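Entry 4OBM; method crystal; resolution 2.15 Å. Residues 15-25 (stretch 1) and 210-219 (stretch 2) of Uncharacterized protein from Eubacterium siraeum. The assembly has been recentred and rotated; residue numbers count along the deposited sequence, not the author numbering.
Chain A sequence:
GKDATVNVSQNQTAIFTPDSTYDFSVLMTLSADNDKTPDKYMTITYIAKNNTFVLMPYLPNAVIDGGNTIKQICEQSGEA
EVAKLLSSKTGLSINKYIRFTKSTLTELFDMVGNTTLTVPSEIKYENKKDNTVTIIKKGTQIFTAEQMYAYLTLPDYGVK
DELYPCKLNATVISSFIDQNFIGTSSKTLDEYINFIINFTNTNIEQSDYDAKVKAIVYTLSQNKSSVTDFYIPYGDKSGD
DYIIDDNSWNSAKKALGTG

Stretch 1, residues 15-25: IFTPDSTYDFS
Stretch 2, residues 210-219: DAKVKAIVYT

Residues 15-25 run as an extended segment to Asp-19, turn through a 3-10 segment at 20-22 (Tyr-22 N to Asp-19 O and Asp-23 N to Ser-20 O, both 3.2 Å) and enter a strand at Phe-24, packing against residues 211-219, helical from Val-213 and continuing past Thr-219. The two stretches run in opposite order: Thr-17 lies near Tyr-218 (CA-CA 7.7 Å), Pro-18 near Ala-215 (5.5 Å) and Tyr-22 near Lys-212 (6.0 Å). The CA-to-CB bond of Tyr-218 (t, chi2 -82°) points toward stretch 1, and its ring offers a face to Pro-18 (C-gamma exo), whose CD sits 3.5 Å from the ring centroid, a CH-pi contact. The CA-to-CB bond of Phe-16 (t, chi2 68°) points sideways, but its ring reaches the helix, CE2 lying 3.5 Å from Lys-214 O. Ala-215 CB meets Pro-18 CB (3.8 Å) and CD1 of Tyr-22 (m, chi2 -82°; 3.5 Å). Lys-212 also leaves sideways at CA-to-CB; chi angles of m, m, 137° and 132° bring its end nearer, so that NZ donates to Thr-21 O (3.2 Å) and weakly to Asp-23 O (3.4 Å). Lys-212 CD lies 3.7 Å from CD1 of Phe-24 (p, chi2 -92°), while Phe-24 CZ meets CD1 of Ile-216 (m, t) at 4.1 Å. OG1 of Thr-21 (p) donates to Asp-19 OD1 (2.5 Å).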

# COMPACT_ATOMS: atom_id res chain seq x y z
N ILE A 15 13.91 14.70 -23.61
CA ILE A 15 14.14 13.60 -22.68
C ILE A 15 12.89 13.46 -21.79
O ILE A 15 12.33 14.47 -21.36
CB ILE A 15 15.42 13.85 -21.85
N PHE A 16 12.44 12.21 -21.57
CA PHE A 16 11.24 11.90 -20.80
C PHE A 16 11.39 12.24 -19.32
O PHE A 16 12.38 11.86 -18.68
CB PHE A 16 10.84 10.42 -20.97
CG PHE A 16 9.64 9.97 -20.16
CD1 PHE A 16 8.36 10.44 -20.46
CD2 PHE A 16 9.78 9.04 -19.14
CE1 PHE A 16 7.25 10.02 -19.71
CE2 PHE A 16 8.67 8.61 -18.40
CZ PHE A 16 7.41 9.10 -18.69
N THR A 17 10.41 12.98 -18.80
CA THR A 17 10.27 13.35 -17.40
C THR A 17 8.76 13.31 -17.10
O THR A 17 8.01 14.15 -17.62
CB THR A 17 10.98 14.68 -17.06
OG1 THR A 17 12.34 14.61 -17.47
CG2 THR A 17 10.93 15.00 -15.57
N PRO A 18 8.30 12.28 -16.34
CA PRO A 18 6.86 12.14 -16.04
C PRO A 18 6.21 13.33 -15.35
O PRO A 18 6.75 13.85 -14.36
CB PRO A 18 6.79 10.93 -15.09
CG PRO A 18 8.06 10.25 -15.22
CD PRO A 18 9.09 11.20 -15.73
N ASP A 19 5.03 13.73 -15.84
CA ASP A 19 4.24 14.82 -15.26
C ASP A 19 3.10 14.24 -14.37
O ASP A 19 3.05 13.02 -14.17
CB ASP A 19 3.70 15.78 -16.36
CG ASP A 19 3.18 15.15 -17.65
OD1 ASP A 19 2.53 14.09 -17.57
OD2 ASP A 19 3.38 15.75 -18.72
N SER A 20 2.22 15.11 -13.83
CA SER A 20 1.11 14.74 -12.94
C SER A 20 0.07 13.80 -13.58
O SER A 20 -0.72 13.22 -12.84
CB SER A 20 0.41 15.99 -12.42
OG SER A 20 -0.38 16.63 -13.41
N THR A 21 0.05 13.66 -14.93
CA THR A 21 -0.90 12.79 -15.64
C THR A 21 -0.58 11.31 -15.36
O THR A 21 -1.44 10.45 -15.52
CB THR A 21 -0.90 13.09 -17.16
OG1 THR A 21 0.38 12.78 -17.72
CG2 THR A 21 -1.27 14.53 -17.48
N TYR A 22 0.66 11.04 -14.90
CA TYR A 22 1.15 9.71 -14.56
C TYR A 22 0.85 9.32 -13.10
O TYR A 22 1.12 8.19 -12.72
CB TYR A 22 2.66 9.63 -14.82
CG TYR A 22 3.00 9.55 -16.29
CD1 TYR A 22 2.93 8.34 -16.98
CD2 TYR A 22 3.39 10.69 -17.00
CE1 TYR A 22 3.26 8.26 -18.33
CE2 TYR A 22 3.71 10.62 -18.36
CZ TYR A 22 3.63 9.40 -19.02
OH TYR A 22 3.96 9.33 -20.35
N ASP A 23 0.31 10.26 -12.30
CA ASP A 23 -0.04 9.99 -10.89
C ASP A 23 -1.17 8.94 -10.80
O ASP A 23 -2.10 8.96 -11.60
CB ASP A 23 -0.48 11.27 -10.16
CG ASP A 23 0.55 12.36 -9.95
OD1 ASP A 23 1.70 12.20 -10.41
OD2 ASP A 23 0.21 13.39 -9.32
N PHE A 24 -1.08 8.04 -9.82
CA PHE A 24 -2.14 7.06 -9.64
C PHE A 24 -2.21 6.57 -8.20
O PHE A 24 -1.22 6.66 -7.45
CB PHE A 24 -1.97 5.86 -10.60
CG PHE A 24 -0.79 4.95 -10.34
CD1 PHE A 24 0.43 5.17 -10.97
CD2 PHE A 24 -0.92 3.84 -9.52
CE1 PHE A 24 1.51 4.31 -10.75
CE2 PHE A 24 0.16 2.99 -9.30
CZ PHE A 24 1.36 3.22 -9.92
N SER A 25 -3.37 6.04 -7.83
CA SER A 25 -3.60 5.40 -6.54
C SER A 25 -4.21 4.03 -6.75
O SER A 25 -4.95 3.82 -7.71
CB SER A 25 -4.48 6.26 -5.64
OG SER A 25 -3.72 7.29 -5.04
N ASP A 210 0.32 -0.46 -18.80
CA ASP A 210 0.99 0.03 -20.01
C ASP A 210 1.02 1.57 -20.13
O ASP A 210 1.87 2.11 -20.83
CB ASP A 210 0.32 -0.54 -21.26
CG ASP A 210 0.48 -2.03 -21.47
OD1 ASP A 210 1.15 -2.69 -20.62
OD2 ASP A 210 -0.06 -2.55 -22.45
N ALA A 211 0.07 2.25 -19.50
CA ALA A 211 -0.02 3.70 -19.53
C ALA A 211 0.84 4.33 -18.43
O ALA A 211 1.14 5.53 -18.51
CB ALA A 211 -1.48 4.11 -19.38
N LYS A 212 1.28 3.52 -17.44
CA LYS A 212 2.03 4.01 -16.26
C LYS A 212 3.45 3.49 -16.14
O LYS A 212 4.28 4.22 -15.61
CB LYS A 212 1.27 3.67 -14.96
CG LYS A 212 -0.14 4.28 -14.85
CD LYS A 212 -0.17 5.79 -14.60
CE LYS A 212 -1.21 6.47 -15.44
NZ LYS A 212 -2.06 7.40 -14.66
N VAL A 213 3.75 2.26 -16.61
CA VAL A 213 5.08 1.62 -16.53
C VAL A 213 6.25 2.58 -16.93
O VAL A 213 7.28 2.56 -16.25
CB VAL A 213 5.16 0.27 -17.29
CG1 VAL A 213 4.95 0.42 -18.80
CG2 VAL A 213 6.46 -0.46 -16.97
N LYS A 214 6.09 3.44 -17.96
CA LYS A 214 7.16 4.38 -18.35
C LYS A 214 7.54 5.28 -17.19
O LYS A 214 8.73 5.43 -16.93
CB LYS A 214 6.79 5.21 -19.59
CG LYS A 214 6.93 4.44 -20.89
CD LYS A 214 6.76 5.33 -22.11
CE LYS A 214 6.30 4.56 -23.33
NZ LYS A 214 7.32 3.58 -23.80
N ALA A 215 6.55 5.85 -16.48
CA ALA A 215 6.79 6.70 -15.30
C ALA A 215 7.36 5.89 -14.12
O ALA A 215 8.25 6.38 -13.43
CB ALA A 215 5.51 7.39 -14.87
N ILE A 216 6.81 4.66 -13.88
CA ILE A 216 7.27 3.77 -12.80
C ILE A 216 8.77 3.46 -13.00
O ILE A 216 9.55 3.75 -12.10
CB ILE A 216 6.40 2.47 -12.70
CG1 ILE A 216 4.92 2.80 -12.41
CG2 ILE A 216 6.97 1.51 -11.65
CD1 ILE A 216 3.92 1.63 -12.64
N VAL A 217 9.17 2.96 -14.18
CA VAL A 217 10.56 2.61 -14.50
C VAL A 217 11.44 3.86 -14.38
O VAL A 217 12.52 3.77 -13.79
CB VAL A 217 10.70 1.92 -15.87
CG1 VAL A 217 12.16 1.72 -16.28
CG2 VAL A 217 9.96 0.58 -15.88
N TYR A 218 10.95 5.04 -14.85
CA TYR A 218 11.68 6.29 -14.72
C TYR A 218 12.02 6.56 -13.27
O TYR A 218 13.18 6.81 -12.97
CB TYR A 218 10.90 7.49 -15.31
CG TYR A 218 11.57 8.82 -15.04
CD1 TYR A 218 11.41 9.49 -13.83
CD2 TYR A 218 12.38 9.42 -16.00
CE1 TYR A 218 12.07 10.68 -13.56
CE2 TYR A 218 13.03 10.63 -15.75
CZ TYR A 218 12.87 11.26 -14.53
OH TYR A 218 13.48 12.46 -14.27
N THR A 219 11.00 6.56 -12.37
CA THR A 219 11.11 6.85 -10.93
C THR A 219 12.07 5.88 -10.21
O THR A 219 12.84 6.32 -9.35
CB THR A 219 9.71 6.86 -10.29
OG1 THR A 219 9.09 8.11 -10.61
CG2 THR A 219 9.72 6.69 -8.77